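Local coordinates for protein endoglucanase (Ganoderma lucidum, PDB 5D8Z) that probably cleaves internal beta-1,4 linkages of cellulose and related glucans, as a family 5 glycoside hydrolase built on a TIM barrel, at residues Leu22-Val27 against Phe72-Leu77; His120-Phe125 against Val161-His166. All blocks are in the same frame, centred on the assembly; numbering follows the deposited sequence.

Contact 1 (Leu22-Val27 against Phe72-Leu77)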
# COMPACT_ATOMS: atom_id res chain seq x y z
N LEU A 22 7.85 -7.34 -11.34
CA LEU A 22 7.93 -8.76 -11.86
C LEU A 22 7.73 -9.80 -10.77
O LEU A 22 7.02 -10.81 -10.99
CB LEU A 22 9.22 -8.99 -12.65
CG LEU A 22 9.61 -10.32 -13.31
CD1 LEU A 22 10.21 -10.20 -14.73
CD2 LEU A 22 10.62 -10.98 -12.37
N GLN A 23 8.27 -9.59 -9.57
CA GLN A 23 7.93 -10.50 -8.47
C GLN A 23 6.45 -10.38 -8.04
O GLN A 23 5.81 -11.38 -7.77
CB GLN A 23 8.81 -10.31 -7.25
CG GLN A 23 8.76 -11.52 -6.31
CD GLN A 23 9.39 -11.32 -4.92
OE1 GLN A 23 10.16 -10.37 -4.66
NE2 GLN A 23 9.04 -12.23 -4.01
N PHE A 24 5.92 -9.15 -7.93
CA PHE A 24 4.56 -8.92 -7.43
C PHE A 24 3.80 -8.04 -8.36
O PHE A 24 4.33 -7.09 -8.86
CB PHE A 24 4.58 -8.22 -6.08
CG PHE A 24 5.04 -9.10 -4.95
CD1 PHE A 24 4.22 -10.08 -4.46
CD2 PHE A 24 6.29 -8.95 -4.40
CE1 PHE A 24 4.63 -10.90 -3.43
CE2 PHE A 24 6.72 -9.75 -3.37
CZ PHE A 24 5.89 -10.73 -2.88
N ALA A 25 2.54 -8.39 -8.61
CA ALA A 25 1.60 -7.42 -9.19
C ALA A 25 0.23 -7.59 -8.55
O ALA A 25 -0.24 -8.71 -8.40
CB ALA A 25 1.53 -7.56 -10.69
N GLY A 26 -0.37 -6.49 -8.12
CA GLY A 26 -1.58 -6.55 -7.29
C GLY A 26 -2.52 -5.38 -7.45
O GLY A 26 -2.29 -4.45 -8.23
N VAL A 27 -3.59 -5.41 -6.69
CA VAL A 27 -4.49 -4.28 -6.68
C VAL A 27 -4.92 -3.93 -5.24
O VAL A 27 -4.95 -4.80 -4.35
CB VAL A 27 -5.64 -4.52 -7.70
CG1 VAL A 27 -5.97 -6.00 -7.82
CG2 VAL A 27 -6.87 -3.71 -7.40
N PHE A 72 -2.59 -11.75 -11.02
CA PHE A 72 -2.22 -10.98 -9.84
C PHE A 72 -1.87 -11.92 -8.72
O PHE A 72 -2.28 -13.08 -8.72
CB PHE A 72 -3.37 -10.05 -9.41
CG PHE A 72 -3.58 -8.89 -10.35
CD1 PHE A 72 -2.61 -7.93 -10.51
CD2 PHE A 72 -4.76 -8.75 -11.07
CE1 PHE A 72 -2.80 -6.86 -11.36
CE2 PHE A 72 -4.96 -7.66 -11.90
CZ PHE A 72 -3.97 -6.72 -12.06
N ASN A 73 -1.23 -11.35 -7.72
CA ASN A 73 -0.23 -11.98 -6.89
C ASN A 73 -0.28 -11.58 -5.44
O ASN A 73 0.10 -12.33 -4.56
CB ASN A 73 1.06 -11.39 -7.38
CG ASN A 73 2.17 -12.33 -7.29
OD1 ASN A 73 2.09 -13.29 -6.55
ND2 ASN A 73 3.22 -12.08 -8.05
N VAL A 74 -0.62 -10.30 -5.24
CA VAL A 74 -0.69 -9.66 -3.94
C VAL A 74 -1.88 -8.68 -3.94
O VAL A 74 -2.26 -8.18 -4.98
CB VAL A 74 0.62 -8.89 -3.68
CG1 VAL A 74 0.79 -7.77 -4.68
CG2 VAL A 74 0.68 -8.32 -2.28
N PHE A 75 -2.44 -8.40 -2.77
CA PHE A 75 -3.45 -7.37 -2.62
C PHE A 75 -3.12 -6.47 -1.48
O PHE A 75 -2.51 -6.88 -0.51
CB PHE A 75 -4.84 -7.99 -2.47
CG PHE A 75 -5.20 -8.81 -3.65
CD1 PHE A 75 -5.35 -8.20 -4.89
CD2 PHE A 75 -5.26 -10.17 -3.57
CE1 PHE A 75 -5.61 -8.94 -6.03
CE2 PHE A 75 -5.53 -10.94 -4.70
CZ PHE A 75 -5.70 -10.32 -5.93
N ARG A 76 -3.51 -5.23 -1.62
CA ARG A 76 -3.22 -4.28 -0.61
C ARG A 76 -4.52 -3.89 0.03
O ARG A 76 -5.45 -3.53 -0.67
CB ARG A 76 -2.54 -3.08 -1.22
CG ARG A 76 -2.06 -2.09 -0.19
CD ARG A 76 -1.07 -1.16 -0.81
NE ARG A 76 -0.55 -0.18 0.12
CZ ARG A 76 -0.97 1.07 0.19
NH1 ARG A 76 -1.97 1.52 -0.57
NH2 ARG A 76 -0.38 1.89 1.04
N LEU A 77 -4.56 -3.94 1.36
CA LEU A 77 -5.79 -3.87 2.13
C LEU A 77 -5.74 -2.71 3.10
O LEU A 77 -5.35 -2.88 4.27
CB LEU A 77 -5.97 -5.14 2.96
CG LEU A 77 -5.86 -6.49 2.28
CD1 LEU A 77 -6.20 -7.55 3.31
CD2 LEU A 77 -6.78 -6.55 1.08
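Phe-72 sets the edge of its ring against the carbonyl of Ala-25 where the first two strands of the TIM barrel, 24-30 and 74-79, run parallel, joined through helix 59-68 as a beta-alpha-beta unit. With CG anti to its own carbonyl carbon (chi1 -71°), the ring reaches across to the neighbouring strand. CB lies 3.6 Å from Ala-25 O, CD1 comes to 3.3 Å from that same oxygen, close to the ring plane, and CE1 ends 4.0 Å from Gly-26 O. Val-27 CG1 sits over one face of the ring, and Phe-66 of the helix turns its own ring steeply against it. An alanine here would probably open a gap beneath Val-27 CG1 and take away one of the rings that Phe-66 packs against. Val-27 and Phe-75 lie side by side, Val-27 CG1 3.5 Å from Phe-75 CE1, and both also pack on Phe-66. Elsewhere in the interface Val-74 crosses Phe-24 at about a right angle, Val-74 CB lying 3.9 Å from Phe-24 CD1, and continues onto Ile-116 of the third strand. Backbone Arg-76 N donates to Val-27 O over 3.1 Å, nearly straight at 167°.

Contact 2 (His120-Phe125 against Val161-His166). With BGC (beta-D-glucopyranose), chain C.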
# COMPACT_ATOMS: atom_id res chain seq x y z
N HIS A 120 -3.56 3.07 6.97
CA HIS A 120 -3.82 4.15 6.03
C HIS A 120 -3.99 5.50 6.69
O HIS A 120 -5.00 6.15 6.53
CB HIS A 120 -5.07 3.81 5.25
CG HIS A 120 -5.06 4.32 3.85
ND1 HIS A 120 -4.44 3.64 2.82
CD2 HIS A 120 -5.58 5.44 3.30
CE1 HIS A 120 -4.59 4.31 1.70
NE2 HIS A 120 -5.27 5.41 1.96
N ASN A 121 -2.97 5.95 7.41
CA ASN A 121 -3.09 7.15 8.22
C ASN A 121 -2.28 8.39 7.90
O ASN A 121 -2.40 9.37 8.62
CB ASN A 121 -2.83 6.78 9.66
CG ASN A 121 -4.09 6.45 10.36
OD1 ASN A 121 -4.59 7.24 11.14
ND2 ASN A 121 -4.65 5.31 10.04
N TYR A 122 -1.47 8.39 6.83
CA TYR A 122 -0.74 9.61 6.43
C TYR A 122 0.17 10.10 7.55
O TYR A 122 0.33 11.29 7.77
CB TYR A 122 -1.73 10.71 6.02
CG TYR A 122 -2.72 10.22 5.01
CD1 TYR A 122 -3.92 9.60 5.40
CD2 TYR A 122 -2.45 10.33 3.63
CE1 TYR A 122 -4.82 9.13 4.45
CE2 TYR A 122 -3.36 9.88 2.69
CZ TYR A 122 -4.54 9.28 3.10
OH TYR A 122 -5.42 8.83 2.16
N ALA A 123 0.73 9.15 8.28
CA ALA A 123 1.61 9.43 9.41
C ALA A 123 0.97 10.25 10.51
O ALA A 123 1.67 10.77 11.38
CB ALA A 123 2.91 10.10 8.95
N ARG A 124 -0.35 10.34 10.50
CA ARG A 124 -1.05 11.14 11.50
C ARG A 124 -2.10 10.36 12.28
O ARG A 124 -2.46 9.23 11.94
CB ARG A 124 -1.70 12.31 10.82
CG ARG A 124 -0.73 13.35 10.37
CD ARG A 124 -1.33 14.22 9.30
NE ARG A 124 -0.45 15.34 9.07
CZ ARG A 124 0.60 15.33 8.26
NH1 ARG A 124 0.92 14.24 7.57
NH2 ARG A 124 1.33 16.43 8.14
N PHE A 125 -2.56 11.00 13.35
CA PHE A 125 -3.70 10.54 14.14
C PHE A 125 -4.45 11.80 14.58
O PHE A 125 -3.93 12.64 15.32
CB PHE A 125 -3.24 9.73 15.37
CG PHE A 125 -4.35 8.96 16.04
CD1 PHE A 125 -4.67 7.67 15.62
CD2 PHE A 125 -5.08 9.53 17.07
CE1 PHE A 125 -5.71 6.97 16.22
CE2 PHE A 125 -6.11 8.84 17.67
CZ PHE A 125 -6.42 7.55 17.25
N VAL A 161 3.95 -0.19 6.84
CA VAL A 161 4.07 0.58 8.07
C VAL A 161 3.14 1.77 8.08
O VAL A 161 2.42 1.98 9.03
CB VAL A 161 5.52 1.06 8.29
CG1 VAL A 161 5.59 2.06 9.43
CG2 VAL A 161 6.44 -0.10 8.61
N MET A 162 3.15 2.55 7.01
CA MET A 162 2.31 3.72 6.98
C MET A 162 2.08 4.22 5.59
O MET A 162 3.01 4.35 4.81
CB MET A 162 2.95 4.83 7.78
CG MET A 162 2.18 6.15 7.74
SD MET A 162 0.51 6.07 8.42
CE MET A 162 0.86 5.44 10.06
N ASN A 163 0.83 4.58 5.32
CA ASN A 163 0.45 5.03 4.01
C ASN A 163 0.67 6.51 3.84
O ASN A 163 0.20 7.31 4.62
CB ASN A 163 -1.02 4.80 3.80
CG ASN A 163 -1.46 5.27 2.46
OD1 ASN A 163 -1.12 4.68 1.45
ND2 ASN A 163 -2.22 6.35 2.43
N GLU A 164 1.37 6.87 2.77
CA GLU A 164 1.55 8.27 2.32
C GLU A 164 1.84 9.37 3.33
O GLU A 164 1.12 10.36 3.40
CB GLU A 164 0.38 8.66 1.42
CG GLU A 164 0.47 8.01 0.06
CD GLU A 164 -0.58 8.52 -0.92
OE1 GLU A 164 -1.49 9.26 -0.48
OE2 GLU A 164 -0.50 8.18 -2.14
N PRO A 165 2.93 9.25 4.08
CA PRO A 165 3.37 10.40 4.86
C PRO A 165 3.55 11.63 3.96
O PRO A 165 4.02 11.51 2.83
CB PRO A 165 4.72 9.98 5.41
CG PRO A 165 4.81 8.49 5.26
CD PRO A 165 3.77 8.05 4.28
N HIS A 166 3.15 12.78 4.46
CA HIS A 166 3.27 13.98 3.71
C HIS A 166 3.38 15.14 4.66
O HIS A 166 3.03 15.01 5.82
CB HIS A 166 2.08 14.16 2.80
CG HIS A 166 0.82 14.54 3.51
ND1 HIS A 166 0.51 15.84 3.84
CD2 HIS A 166 -0.22 13.78 3.94
CE1 HIS A 166 -0.66 15.86 4.45
NE2 HIS A 166 -1.12 14.63 4.52
C2 BGC C . -4.20 13.19 -2.87
C3 BGC C . -4.41 11.69 -2.56
C4 BGC C . -3.40 10.80 -3.26
C5 BGC C . -1.96 11.34 -3.08
C6 BGC C . -0.97 10.62 -3.98
C1 BGC C . -2.73 13.68 -2.84
O2 BGC C . -4.97 13.94 -1.92
O3 BGC C . -5.69 11.20 -2.99
O4 BGC C . -3.63 9.45 -2.78
O5 BGC C . -1.83 12.73 -3.43
O6 BGC C . -0.39 11.49 -4.95
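His-166 O is gripped end-on by both terminal nitrogens of Arg-124, NH1 at 2.8 Å and NH2 at 3.2 Å, reaching it from one face of the carbonyl plane while the oxygen stays in the plane of the guanidinium. NH1 also donates to Tyr-122 O at 3.0 Å, which fixes the rotation of the group. The same guanidinium lies flat on the His-166 imidazole, planes 15° apart, with NH1 over the ring centre; Trp-202 stacks on that histidine as well, and His-166 NE2 is hydrogen-bonded to Ser-38 O. The loops joined here follow the third and fourth barrel strands, and 161-166 carries the Asn-Glu-Pro sequence characteristic of GH5 enzymes. Asn-163, its CG anti to the backbone N (chi1 179°), lays its amide nearly flat on the His-120 ring, Asn-163 CG 3.4 Å from His-120 CE1, and points ND2 at a face of the nearly perpendicular Tyr-122 ring. Asp-118 holds His-120 ND1, and Asn-163 OD1 turns to Arg-76. Within the type I' turn 121-124, Ala-123 N makes a weak bond to Met-162 SD, whose chain bends back beneath it. Ala-123 CB meets Pro-165 CB at 4.0 Å. Glu-164 extends past the Tyr-122 ring to the sugar, where glucose O4 donates to OE1 over 3.1 Å; His-235 bonds OE2. The Arg-124 grip on His-166 O, and the Asn-163 amide held against His-120, probably steady the loop before and after this carboxylate, and the cation stacked on His-166 would probably favour a neutral imidazole there.

How the contacts relate
Both contacts are buried, their centres about 21 Å apart on opposite sides of the chain's centre, yet they belong to one barrel. Contact 1 joins strands one and two and is mostly apolar, with Phe-72 and Phe-75 packed against helix 59-68. Contact 2 joins the loops after strands three and four, where hydrogen bonds, a flat cation stack and a bound sugar take over. They meet through Arg-76: its NH2 lies 2.9 Å from Asn-163 OD1, a probable hydrogen bond, and the guanidinium also bonds Asn-28 and forms salt bridges with Asp-118 and Glu-276. A side chain rooted in the second strand therefore probably helps position the asparagine next to sugar-binding Glu-164.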